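Local coordinates for berberine bridge enzyme-like protein (Arabidopsis thaliana, PDB 5D79) that is a secreted FAD-dependent oxidoreductase of the berberine bridge enzyme family, involved in adaptation to salt stress, at residues 128-140 against 147-160. Numbering follows the deposited sequence.
With FAD (flavin-adenine dinucleotide), chain E; PO4 (phosphate ion), chain D.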
ATOM      1  N   ILE A 128       5.823   2.342  18.119  1.00 28.88           N
ATOM      2  CA  ILE A 128       4.546   3.012  18.371  1.00 31.02           C
ATOM      3  C   ILE A 128       3.425   2.316  17.568  1.00 31.95           C
ATOM      4  O   ILE A 128       3.202   2.633  16.389  1.00 27.60           O
ATOM      5  CB  ILE A 128       4.590   4.519  17.981  1.00 29.53           C
ATOM      6  CG1 ILE A 128       5.858   5.195  18.505  1.00 31.25           C
ATOM      7  CG2 ILE A 128       3.358   5.245  18.486  1.00 25.32           C
ATOM      8  CD1 ILE A 128       6.046   6.597  17.992  1.00 30.53           C
ATOM      9  N   ASP A 129       2.745   1.361  18.203  1.00 30.71           N
ATOM     10  CA  ASP A 129       1.654   0.613  17.575  1.00 26.53           C
ATOM     11  C   ASP A 129       0.350   1.391  17.756  1.00 28.86           C
ATOM     12  O   ASP A 129      -0.058   1.673  18.886  1.00 29.65           O
ATOM     13  CB  ASP A 129       1.559  -0.794  18.187  1.00 29.56           C
ATOM     14  CG  ASP A 129       0.619  -1.741  17.417  1.00 29.49           C
ATOM     15  OD1 ASP A 129      -0.532  -1.364  17.112  1.00 31.11           O
ATOM     16  OD2 ASP A 129       1.037  -2.892  17.141  1.00 26.62           O
ATOM     17  N   LEU A 130      -0.300   1.725  16.642  1.00 27.43           N
ATOM     18  CA  LEU A 130      -1.460   2.623  16.649  1.00 28.29           C
ATOM     19  C   LEU A 130      -2.793   1.903  16.737  1.00 28.31           C
ATOM     20  O   LEU A 130      -3.839   2.506  16.512  1.00 27.38           O
ATOM     21  CB  LEU A 130      -1.456   3.499  15.400  1.00 21.89           C
ATOM     22  CG  LEU A 130      -0.238   4.412  15.283  1.00 21.95           C
ATOM     23  CD1 LEU A 130      -0.196   5.067  13.927  1.00 20.92           C
ATOM     24  CD2 LEU A 130      -0.277   5.455  16.379  1.00 27.25           C
ATOM     25  N   ARG A 131      -2.748   0.624  17.092  1.00 23.35           N
ATOM     26  CA  ARG A 131      -3.930  -0.225  17.114  1.00 31.53           C
ATOM     27  C   ARG A 131      -5.106   0.319  17.934  1.00 33.64           C
ATOM     28  O   ARG A 131      -6.249  -0.013  17.658  1.00 30.68           O
ATOM     29  CB  ARG A 131      -3.551  -1.603  17.645  1.00 32.33           C
ATOM     30  CG  ARG A 131      -3.181  -1.642  19.122  1.00 28.21           C
ATOM     31  CD  ARG A 131      -2.750  -3.034  19.475  1.00 30.34           C
ATOM     32  NE  ARG A 131      -1.920  -3.562  18.402  1.00 33.02           N
ATOM     33  CZ  ARG A 131      -1.410  -4.785  18.373  1.00 38.61           C
ATOM     34  NH1 ARG A 131      -1.646  -5.630  19.369  1.00 40.44           N
ATOM     35  NH2 ARG A 131      -0.662  -5.161  17.343  1.00 40.94           N
ATOM     36  N   ASN A 132      -4.828   1.150  18.936  1.00 37.44           N
ATOM     37  CA  ASN A 132      -5.876   1.665  19.819  1.00 37.99           C
ATOM     38  C   ASN A 132      -6.533   2.939  19.305  1.00 33.67           C
ATOM     39  O   ASN A 132      -7.615   3.312  19.762  1.00 32.70           O
ATOM     40  CB  ASN A 132      -5.314   1.920  21.220  1.00 42.74           C
ATOM     41  CG  ASN A 132      -5.012   0.641  21.967  1.00 47.36           C
ATOM     42  OD1 ASN A 132      -5.586  -0.414  21.672  1.00 48.24           O
ATOM     43  ND2 ASN A 132      -4.114   0.724  22.948  1.00 49.79           N
ATOM     44  N   LEU A 133      -5.868   3.611  18.368  1.00 31.48           N
ATOM     45  CA  LEU A 133      -6.395   4.840  17.782  1.00 32.60           C
ATOM     46  C   LEU A 133      -6.917   4.578  16.372  1.00 28.94           C
ATOM     47  O   LEU A 133      -6.231   4.833  15.382  1.00 25.63           O
ATOM     48  CB  LEU A 133      -5.324   5.938  17.762  1.00 32.51           C
ATOM     49  CG  LEU A 133      -4.785   6.389  19.121  1.00 33.13           C
ATOM     50  CD1 LEU A 133      -3.699   7.448  18.970  1.00 35.19           C
ATOM     51  CD2 LEU A 133      -5.925   6.896  19.986  1.00 30.72           C
ATOM     52  N   ARG A 134      -8.140   4.068  16.294  1.00 22.39           N
ATOM     53  CA  ARG A 134      -8.727   3.680  15.020  1.00 28.95           C
ATOM     54  C   ARG A 134     -10.156   4.185  14.879  1.00 28.29           C
ATOM     55  O   ARG A 134     -10.967   3.598  14.153  1.00 28.37           O
ATOM     56  CB  ARG A 134      -8.690   2.158  14.859  1.00 21.32           C
ATOM     57  CG  ARG A 134      -9.373   1.384  15.957  1.00 22.26           C
ATOM     58  CD  ARG A 134      -9.261  -0.099  15.688  1.00 32.50           C
ATOM     59  NE  ARG A 134      -9.031  -0.857  16.910  1.00 37.64           N
ATOM     60  CZ  ARG A 134      -9.115  -2.181  16.998  1.00 41.77           C
ATOM     61  NH1 ARG A 134      -8.879  -2.783  18.157  1.00 45.82           N
ATOM     62  NH2 ARG A 134      -9.443  -2.899  15.932  1.00 41.01           N
ATOM     63  N   SER A 135     -10.459   5.278  15.569  1.00 28.74           N
ATOM     64  CA  SER A 135     -11.808   5.827  15.569  1.00 32.81           C
ATOM     65  C   SER A 135     -12.149   6.471  14.231  1.00 32.97           C
ATOM     66  O   SER A 135     -11.361   7.252  13.693  1.00 34.07           O
ATOM     67  CB  SER A 135     -11.967   6.845  16.698  1.00 37.37           C
ATOM     68  OG  SER A 135     -11.808   6.223  17.965  1.00 43.78           O
ATOM     69  N   ILE A 136     -13.325   6.140  13.701  1.00 21.47           N
ATOM     70  CA  ILE A 136     -13.772   6.671  12.422  1.00 20.80           C
ATOM     71  C   ILE A 136     -15.082   7.424  12.561  1.00 25.15           C
ATOM     72  O   ILE A 136     -16.115   6.852  12.871  1.00 24.86           O
ATOM     73  CB  ILE A 136     -13.947   5.554  11.367  1.00 19.97           C
ATOM     74  CG1 ILE A 136     -12.626   4.800  11.170  1.00 32.29           C
ATOM     75  CG2 ILE A 136     -14.425   6.147  10.039  1.00 23.78           C
ATOM     76  CD1 ILE A 136     -12.745   3.489  10.433  1.00 28.10           C
ATOM     77  N   SER A 137     -15.038   8.717  12.314  1.00 21.54           N
ATOM     78  CA  SER A 137     -16.235   9.516  12.399  1.00 25.56           C
ATOM     79  C   SER A 137     -16.487  10.231  11.075  1.00 26.89           C
ATOM     80  O   SER A 137     -15.768  11.172  10.702  1.00 26.18           O
ATOM     81  CB  SER A 137     -16.115  10.509  13.547  1.00 32.93           C
ATOM     82  OG  SER A 137     -15.566   9.876  14.688  1.00 38.00           O
ATOM     83  N   LEU A 138     -17.507   9.765  10.360  1.00 21.54           N
ATOM     84  CA  LEU A 138     -17.882  10.342   9.081  1.00 21.17           C
ATOM     85  C   LEU A 138     -18.958  11.405   9.237  1.00 22.13           C
ATOM     86  O   LEU A 138     -19.696  11.426  10.221  1.00 30.42           O
ATOM     87  CB  LEU A 138     -18.376   9.251   8.137  1.00 23.68           C
ATOM     88  CG  LEU A 138     -17.502   8.002   8.106  1.00 20.77           C
ATOM     89  CD1 LEU A 138     -18.145   6.941   7.222  1.00 22.31           C
ATOM     90  CD2 LEU A 138     -16.102   8.358   7.630  1.00 19.06           C
ATOM     91  N   ASP A 139     -19.041  12.287   8.252  1.00 22.02           N
ATOM     92  CA  ASP A 139     -20.131  13.248   8.146  1.00 32.81           C
ATOM     93  C   ASP A 139     -20.764  13.027   6.779  1.00 32.90           C
ATOM     94  O   ASP A 139     -20.418  13.712   5.815  1.00 34.42           O
ATOM     95  CB  ASP A 139     -19.607  14.685   8.312  1.00 33.06           C
ATOM     96  CG  ASP A 139     -20.689  15.758   8.120  1.00 38.31           C
ATOM     97  OD1 ASP A 139     -21.777  15.474   7.576  1.00 40.13           O
ATOM     98  OD2 ASP A 139     -20.428  16.921   8.502  1.00 42.21           O
ATOM     99  N   VAL A 140     -21.685  12.072   6.683  1.00 28.89           N
ATOM    100  CA  VAL A 140     -22.128  11.622   5.366  1.00 30.01           C
ATOM    101  C   VAL A 140     -22.768  12.758   4.553  1.00 32.13           C
ATOM    102  O   VAL A 140     -22.660  12.780   3.326  1.00 30.98           O
ATOM    103  CB  VAL A 140     -23.109  10.438   5.478  1.00 33.80           C
ATOM    104  CG1 VAL A 140     -23.159   9.667   4.184  1.00 30.92           C
ATOM    105  CG2 VAL A 140     -22.668   9.509   6.583  1.00 40.80           C
ATOM    106  N   VAL A 147     -10.462   9.987  10.104  1.00 21.42           N
ATOM    107  CA  VAL A 147     -10.086   8.592  10.240  1.00 23.27           C
ATOM    108  C   VAL A 147      -8.750   8.479  10.946  1.00 20.47           C
ATOM    109  O   VAL A 147      -7.714   8.794  10.362  1.00 20.00           O
ATOM    110  CB  VAL A 147      -9.990   7.888   8.871  1.00 22.09           C
ATOM    111  CG1 VAL A 147      -9.941   6.357   9.063  1.00 21.13           C
ATOM    112  CG2 VAL A 147     -11.151   8.303   7.975  1.00 19.14           C
ATOM    113  N   GLN A 148      -8.783   8.033  12.198  1.00 21.29           N
ATOM    114  CA  GLN A 148      -7.565   7.809  12.963  1.00 19.93           C
ATOM    115  C   GLN A 148      -6.717   6.730  12.307  1.00 23.06           C
ATOM    116  O   GLN A 148      -7.232   5.714  11.835  1.00 22.37           O
ATOM    117  CB  GLN A 148      -7.888   7.424  14.401  1.00 20.97           C
ATOM    118  CG  GLN A 148      -8.619   8.495  15.177  1.00 21.39           C
ATOM    119  CD  GLN A 148      -8.484   8.305  16.677  1.00 23.63           C
ATOM    120  OE1 GLN A 148      -8.490   7.187  17.167  1.00 24.28           O
ATOM    121  NE2 GLN A 148      -8.343   9.402  17.406  1.00 24.15           N
ATOM    122  N   THR A 149      -5.409   6.954  12.299  1.00 23.00           N
ATOM    123  CA  THR A 149      -4.478   6.167  11.491  1.00 24.82           C
ATOM    124  C   THR A 149      -4.296   4.699  11.904  1.00 29.68           C
ATOM    125  O   THR A 149      -3.641   3.930  11.193  1.00 28.91           O
ATOM    126  CB  THR A 149      -3.098   6.838  11.493  1.00 20.93           C
ATOM    127  OG1 THR A 149      -2.766   7.214  12.835  1.00 18.07           O
ATOM    128  CG2 THR A 149      -3.121   8.079  10.598  1.00 21.10           C
ATOM    129  N   GLY A 150      -4.864   4.309  13.043  1.00 32.42           N
ATOM    130  CA  GLY A 150      -4.800   2.927  13.479  1.00 29.06           C
ATOM    131  C   GLY A 150      -5.854   2.076  12.798  1.00 25.03           C
ATOM    132  O   GLY A 150      -5.848   0.850  12.921  1.00 24.95           O
ATOM    133  N   ALA A 151      -6.751   2.738  12.071  1.00 20.22           N
ATOM    134  CA  ALA A 151      -7.851   2.074  11.391  1.00 16.80           C
ATOM    135  C   ALA A 151      -7.368   1.335  10.152  1.00 21.36           C
ATOM    136  O   ALA A 151      -6.364   1.710   9.550  1.00 15.26           O
ATOM    137  CB  ALA A 151      -8.918   3.078  11.023  1.00 16.72           C
ATOM    138  N   THR A 152      -8.072   0.270   9.776  1.00 19.67           N
ATOM    139  CA  THR A 152      -7.749  -0.397   8.532  1.00 15.52           C
ATOM    140  C   THR A 152      -8.665   0.123   7.456  1.00 14.10           C
ATOM    141  O   THR A 152      -9.714   0.683   7.753  1.00 17.31           O
ATOM    142  CB  THR A 152      -7.906  -1.919   8.604  1.00 19.18           C
ATOM    143  OG1 THR A 152      -9.297  -2.247   8.732  1.00 19.57           O
ATOM    144  CG2 THR A 152      -7.097  -2.513   9.759  1.00 16.96           C
ATOM    145  N   ALA A 153      -8.256  -0.072   6.208  1.00 16.41           N
ATOM    146  CA  ALA A 153      -9.091   0.212   5.055  1.00 15.24           C
ATOM    147  C   ALA A 153     -10.441  -0.532   5.136  1.00 16.14           C
ATOM    148  O   ALA A 153     -11.488   0.031   4.814  1.00 16.18           O
ATOM    149  CB  ALA A 153      -8.353  -0.150   3.783  1.00 14.23           C
ATOM    150  N   GLY A 154     -10.412  -1.785   5.581  1.00 14.72           N
ATOM    151  CA  GLY A 154     -11.630  -2.540   5.795  1.00 18.41           C
ATOM    152  C   GLY A 154     -12.595  -1.919   6.796  1.00 19.52           C
ATOM    153  O   GLY A 154     -13.807  -1.893   6.567  1.00 15.46           O
ATOM    154  N   GLU A 155     -12.070  -1.416   7.907  1.00 19.41           N
ATOM    155  CA  GLU A 155     -12.913  -0.784   8.918  1.00 21.02           C
ATOM    156  C   GLU A 155     -13.548   0.480   8.335  1.00 19.55           C
ATOM    157  O   GLU A 155     -14.737   0.754   8.552  1.00 18.68           O
ATOM    158  CB  GLU A 155     -12.106  -0.464  10.188  1.00 21.59           C
ATOM    159  CG  GLU A 155     -11.719  -1.695  11.014  1.00 24.73           C
ATOM    160  CD  GLU A 155     -10.527  -1.467  11.961  1.00 24.74           C
ATOM    161  OE1 GLU A 155      -9.928  -0.366  11.959  1.00 19.31           O
ATOM    162  OE2 GLU A 155     -10.190  -2.413  12.705  1.00 27.51           O
ATOM    163  N   LEU A 156     -12.753   1.241   7.589  1.00 18.48           N
ATOM    164  CA  LEU A 156     -13.245   2.456   6.958  1.00 21.53           C
ATOM    165  C   LEU A 156     -14.360   2.127   5.961  1.00 23.80           C
ATOM    166  O   LEU A 156     -15.440   2.741   5.975  1.00 23.62           O
ATOM    167  CB  LEU A 156     -12.107   3.197   6.259  1.00 18.30           C
ATOM    168  CG  LEU A 156     -12.584   4.369   5.413  1.00 13.98           C
ATOM    169  CD1 LEU A 156     -13.204   5.433   6.305  1.00 16.37           C
ATOM    170  CD2 LEU A 156     -11.437   4.931   4.598  1.00 14.81           C
ATOM    171  N   TYR A 157     -14.084   1.154   5.101  1.00 19.19           N
ATOM    172  CA  TYR A 157     -15.065   0.667   4.149  1.00 18.64           C
ATOM    173  C   TYR A 157     -16.372   0.309   4.843  1.00 19.85           C
ATOM    174  O   TYR A 157     -17.460   0.682   4.388  1.00 22.57           O
ATOM    175  CB  TYR A 157     -14.519  -0.551   3.410  1.00 16.44           C
ATOM    176  CG  TYR A 157     -13.450  -0.216   2.415  1.00 17.06           C
ATOM    177  CD1 TYR A 157     -13.286   1.082   1.962  1.00 19.81           C
ATOM    178  CD2 TYR A 157     -12.597  -1.198   1.919  1.00 15.02           C
ATOM    179  CE1 TYR A 157     -12.297   1.392   1.036  1.00 19.33           C
ATOM    180  CE2 TYR A 157     -11.612  -0.897   0.988  1.00 11.44           C
ATOM    181  CZ  TYR A 157     -11.476   0.397   0.554  1.00 12.47           C
ATOM    182  OH  TYR A 157     -10.511   0.715  -0.361  1.00 17.53           O
ATOM    183  N   TYR A 158     -16.250  -0.410   5.953  1.00 16.95           N
ATOM    184  CA  TYR A 158     -17.405  -0.914   6.684  1.00 18.69           C
ATOM    185  C   TYR A 158     -18.248   0.226   7.216  1.00 19.11           C
ATOM    186  O   TYR A 158     -19.471   0.183   7.167  1.00 19.83           O
ATOM    187  CB  TYR A 158     -16.955  -1.815   7.831  1.00 17.35           C
ATOM    188  CG  TYR A 158     -18.083  -2.454   8.589  1.00 20.25           C
ATOM    189  CD1 TYR A 158     -18.852  -3.465   8.013  1.00 20.96           C
ATOM    190  CD2 TYR A 158     -18.375  -2.064   9.893  1.00 18.56           C
ATOM    191  CE1 TYR A 158     -19.884  -4.065   8.717  1.00 20.36           C
ATOM    192  CE2 TYR A 158     -19.402  -2.658  10.603  1.00 20.76           C
ATOM    193  CZ  TYR A 158     -20.153  -3.656  10.013  1.00 21.39           C
ATOM    194  OH  TYR A 158     -21.174  -4.239  10.728  1.00 20.59           O
ATOM    195  N   GLU A 159     -17.578   1.255   7.715  1.00 21.40           N
ATOM    196  CA  GLU A 159     -18.264   2.385   8.325  1.00 22.63           C
ATOM    197  C   GLU A 159     -19.076   3.144   7.264  1.00 19.66           C
ATOM    198  O   GLU A 159     -20.259   3.435   7.453  1.00 18.25           O
ATOM    199  CB  GLU A 159     -17.232   3.277   9.030  1.00 19.73           C
ATOM    200  CG  GLU A 159     -17.789   4.416   9.871  1.00 23.92           C
ATOM    201  CD  GLU A 159     -18.761   3.978  10.961  1.00 28.06           C
ATOM    202  OE1 GLU A 159     -18.587   2.883  11.571  1.00 25.22           O
ATOM    203  OE2 GLU A 159     -19.706   4.767  11.200  1.00 27.20           O
ATOM    204  N   ILE A 160     -18.429   3.430   6.140  1.00 22.09           N
ATOM    205  CA  ILE A 160     -19.093   3.985   4.968  1.00 18.64           C
ATOM    206  C   ILE A 160     -20.235   3.101   4.456  1.00 21.29           C
ATOM    207  O   ILE A 160     -21.389   3.521   4.428  1.00 20.42           O
ATOM    208  CB  ILE A 160     -18.102   4.179   3.827  1.00 17.22           C
ATOM    209  CG1 ILE A 160     -16.958   5.093   4.265  1.00 19.13           C
ATOM    210  CG2 ILE A 160     -18.819   4.730   2.616  1.00 15.13           C
ATOM    211  CD1 ILE A 160     -15.818   5.161   3.273  1.00 17.05           C
TER
HETATM  212  PA  FAD E 603       2.535  -0.513   8.309  1.00 19.33           P
HETATM  213  O1A FAD E 603       3.616  -1.564   8.306  1.00 16.53           O
HETATM  214  O2A FAD E 603       1.869  -0.360   9.657  1.00 22.48           O
HETATM  215  O5B FAD E 603       3.143   0.887   7.778  1.00 21.27           O
HETATM  216  C5B FAD E 603       3.958   0.943   6.616  1.00 21.66           C
HETATM  217  C4B FAD E 603       4.869   2.177   6.591  1.00 19.79           C
HETATM  218  O4B FAD E 603       4.107   3.328   6.907  1.00 17.36           O
HETATM  219  C3B FAD E 603       5.981   2.067   7.624  1.00 21.02           C
HETATM  220  O3B FAD E 603       7.178   2.646   7.149  1.00 17.24           O
HETATM  221  C2B FAD E 603       5.426   2.842   8.805  1.00 24.69           C
HETATM  222  O2B FAD E 603       6.445   3.399   9.617  1.00 24.27           O
HETATM  223  C1B FAD E 603       4.533   3.885   8.139  1.00 18.46           C
HETATM  224  N9A FAD E 603       3.370   4.305   8.950  1.00 16.91           N
HETATM  225  C8A FAD E 603       2.273   3.567   9.336  1.00 16.45           C
HETATM  226  N7A FAD E 603       1.447   4.371  10.056  1.00 16.40           N
HETATM  227  C5A FAD E 603       1.996   5.607  10.134  1.00 17.79           C
HETATM  228  C6A FAD E 603       1.595   6.799  10.738  1.00 18.31           C
HETATM  229  N6A FAD E 603       0.358   6.948  11.196  1.00 17.68           N
HETATM  230  N1A FAD E 603       2.396   7.920  10.636  1.00 19.49           N
HETATM  231  C2A FAD E 603       3.580   7.863   9.934  1.00 15.59           C
HETATM  232  N3A FAD E 603       3.973   6.679   9.342  1.00 17.51           N
HETATM  233  C4A FAD E 603       3.200   5.572   9.437  1.00 18.39           C
HETATM  234  N1  FAD E 603      -1.144  -1.106  -1.574  1.00 18.24           N
HETATM  235  C2  FAD E 603      -1.863  -0.571  -2.629  1.00 23.95           C
HETATM  236  O2  FAD E 603      -1.927   0.654  -2.787  1.00 15.93           O
HETATM  237  N3  FAD E 603      -2.533  -1.423  -3.499  1.00 28.03           N
HETATM  238  C4  FAD E 603      -2.491  -2.798  -3.333  1.00 25.29           C
HETATM  239  O4  FAD E 603      -3.188  -3.514  -4.054  1.00 24.15           O
HETATM  240  C4X FAD E 603      -1.782  -3.332  -2.256  1.00 22.61           C
HETATM  241  N5  FAD E 603      -1.824  -4.689  -1.976  1.00 19.88           N
HETATM  242  C5X FAD E 603      -1.378  -5.146  -0.745  1.00 19.29           C
HETATM  243  C6  FAD E 603      -1.627  -6.451  -0.324  1.00 19.06           C
HETATM  244  C7  FAD E 603      -1.165  -6.899   0.916  1.00 20.95           C
HETATM  245  C7M FAD E 603      -1.429  -8.309   1.352  1.00 20.66           C
HETATM  246  C8  FAD E 603      -0.486  -6.024   1.766  1.00 21.00           C
HETATM  247  C8M FAD E 603       0.044  -6.485   3.092  1.00 16.28           C
HETATM  248  C9  FAD E 603      -0.234  -4.723   1.345  1.00 23.36           C
HETATM  249  C9A FAD E 603      -0.632  -4.296   0.075  1.00 22.54           C
HETATM  250  N10 FAD E 603      -0.354  -3.011  -0.364  1.00 17.20           N
HETATM  251  C10 FAD E 603      -1.136  -2.467  -1.364  1.00 16.46           C
HETATM  252  C1' FAD E 603       0.723  -2.200   0.290  1.00 11.40           C
HETATM  253  C2' FAD E 603       0.228  -1.354   1.448  1.00 14.78           C
HETATM  254  O2' FAD E 603      -0.634  -0.353   0.953  1.00 20.14           O
HETATM  255  C3' FAD E 603       1.450  -0.750   2.130  1.00 15.36           C
HETATM  256  O3' FAD E 603       2.200  -1.798   2.706  1.00 19.46           O
HETATM  257  C4' FAD E 603       1.073   0.197   3.243  1.00 12.97           C
HETATM  258  O4' FAD E 603       2.125   1.097   3.477  1.00 14.89           O
HETATM  259  C5' FAD E 603       0.881  -0.586   4.523  1.00 13.28           C
HETATM  260  O5' FAD E 603       0.207   0.228   5.454  1.00 15.51           O
HETATM  261  P   FAD E 603      -0.023  -0.368   6.924  1.00 18.14           P
HETATM  262  O1P FAD E 603      -0.483   0.724   7.853  1.00 15.08           O
HETATM  263  O2P FAD E 603      -1.007  -1.511   6.896  1.00 13.22           O
HETATM  264  O3P FAD E 603       1.455  -0.954   7.198  1.00 22.20           O
HETATM  265  P   PO4 D 602      -9.350  12.473  15.271  1.00 50.41           P
HETATM  266  O1  PO4 D 602      -9.509  12.167  13.803  1.00 54.89           O
HETATM  267  O2  PO4 D 602      -9.776  13.904  15.508  1.00 52.40           O
HETATM  268  O3  PO4 D 602     -10.205  11.523  16.071  1.00 53.51           O
HETATM  269  O4  PO4 D 602      -7.910  12.286  15.681  1.00 52.36           O
HETATM  270  O   HOH W   1      -3.572   6.370  15.283  1.00 32.46           O
HETATM  271  O   HOH W   2     -11.950   1.267  13.297  1.00 27.48           O
HETATM  272  O   HOH W   3     -19.127   7.600  11.732  1.00 25.73           O
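Glu-155 OE2 sits at the edge of the Arg-134 guanidinium, in the plane of that group: NH2 makes a weak, 3.3 Å salt-bridging hydrogen bond to OE2, the two flat groups turned 37° apart. The other oxygen, OE1, takes Thr-152 N from above the carboxylate plane, while Glu-155 N returns to Thr-152 OG1, a capping box that opens helix 153-163. OE2 also pairs with Arg-358, so two arginines share this carboxylate. The amide of Gln-148 faces two ways. Its OE1 accepts Ser-135 N at 3.2 Å, with a nearly straight N-H but a donor 33° from the carbonyl plane; NE2 reaches a phosphate ion, probably from the crystallisation liquor, through weak bonds. With CG beside its own backbone N (chi1 -63°) and the chain extended beyond, the side chain reaches across to the Leu-133 to Ser-135 backbone, where Ser-135 O receives Gln-148 N at 3.1 Å. The type I turns Leu-130 to Leu-133 and Gln-148 to Ala-151 meet here: Gly-150 N donates to Leu-133 O over 2.8 Å, and Gly-150 CA lies 3.2 Å from Leu-130 O in a CA-H...O contact. Beside them, Leu-130 CD1 and Thr-149 CB border the adenine amino group N6A of FAD; Thr-149 OG1 bonds Ile-239 O and a water that also donates to Leu-133 O. Farther on, Ile-136 lies alongside Val-147 and presses CD1 onto the helix backbone, 3.6 Å from Leu-156 N. Leu-138 slides past Glu-159 in the opposite direction, CD1 against CG, and crosses the Ile-160 side chain at about a right angle. The hairpin of strands 136-139 and 144-148, joined at the antiparallel non-hydrogen-bonded pair Ile-136 and Val-147, thus lies against helix 153-163, with strand 238-248 next to Val-147 and Ile-160 and strand 103-107 bordering Leu-130.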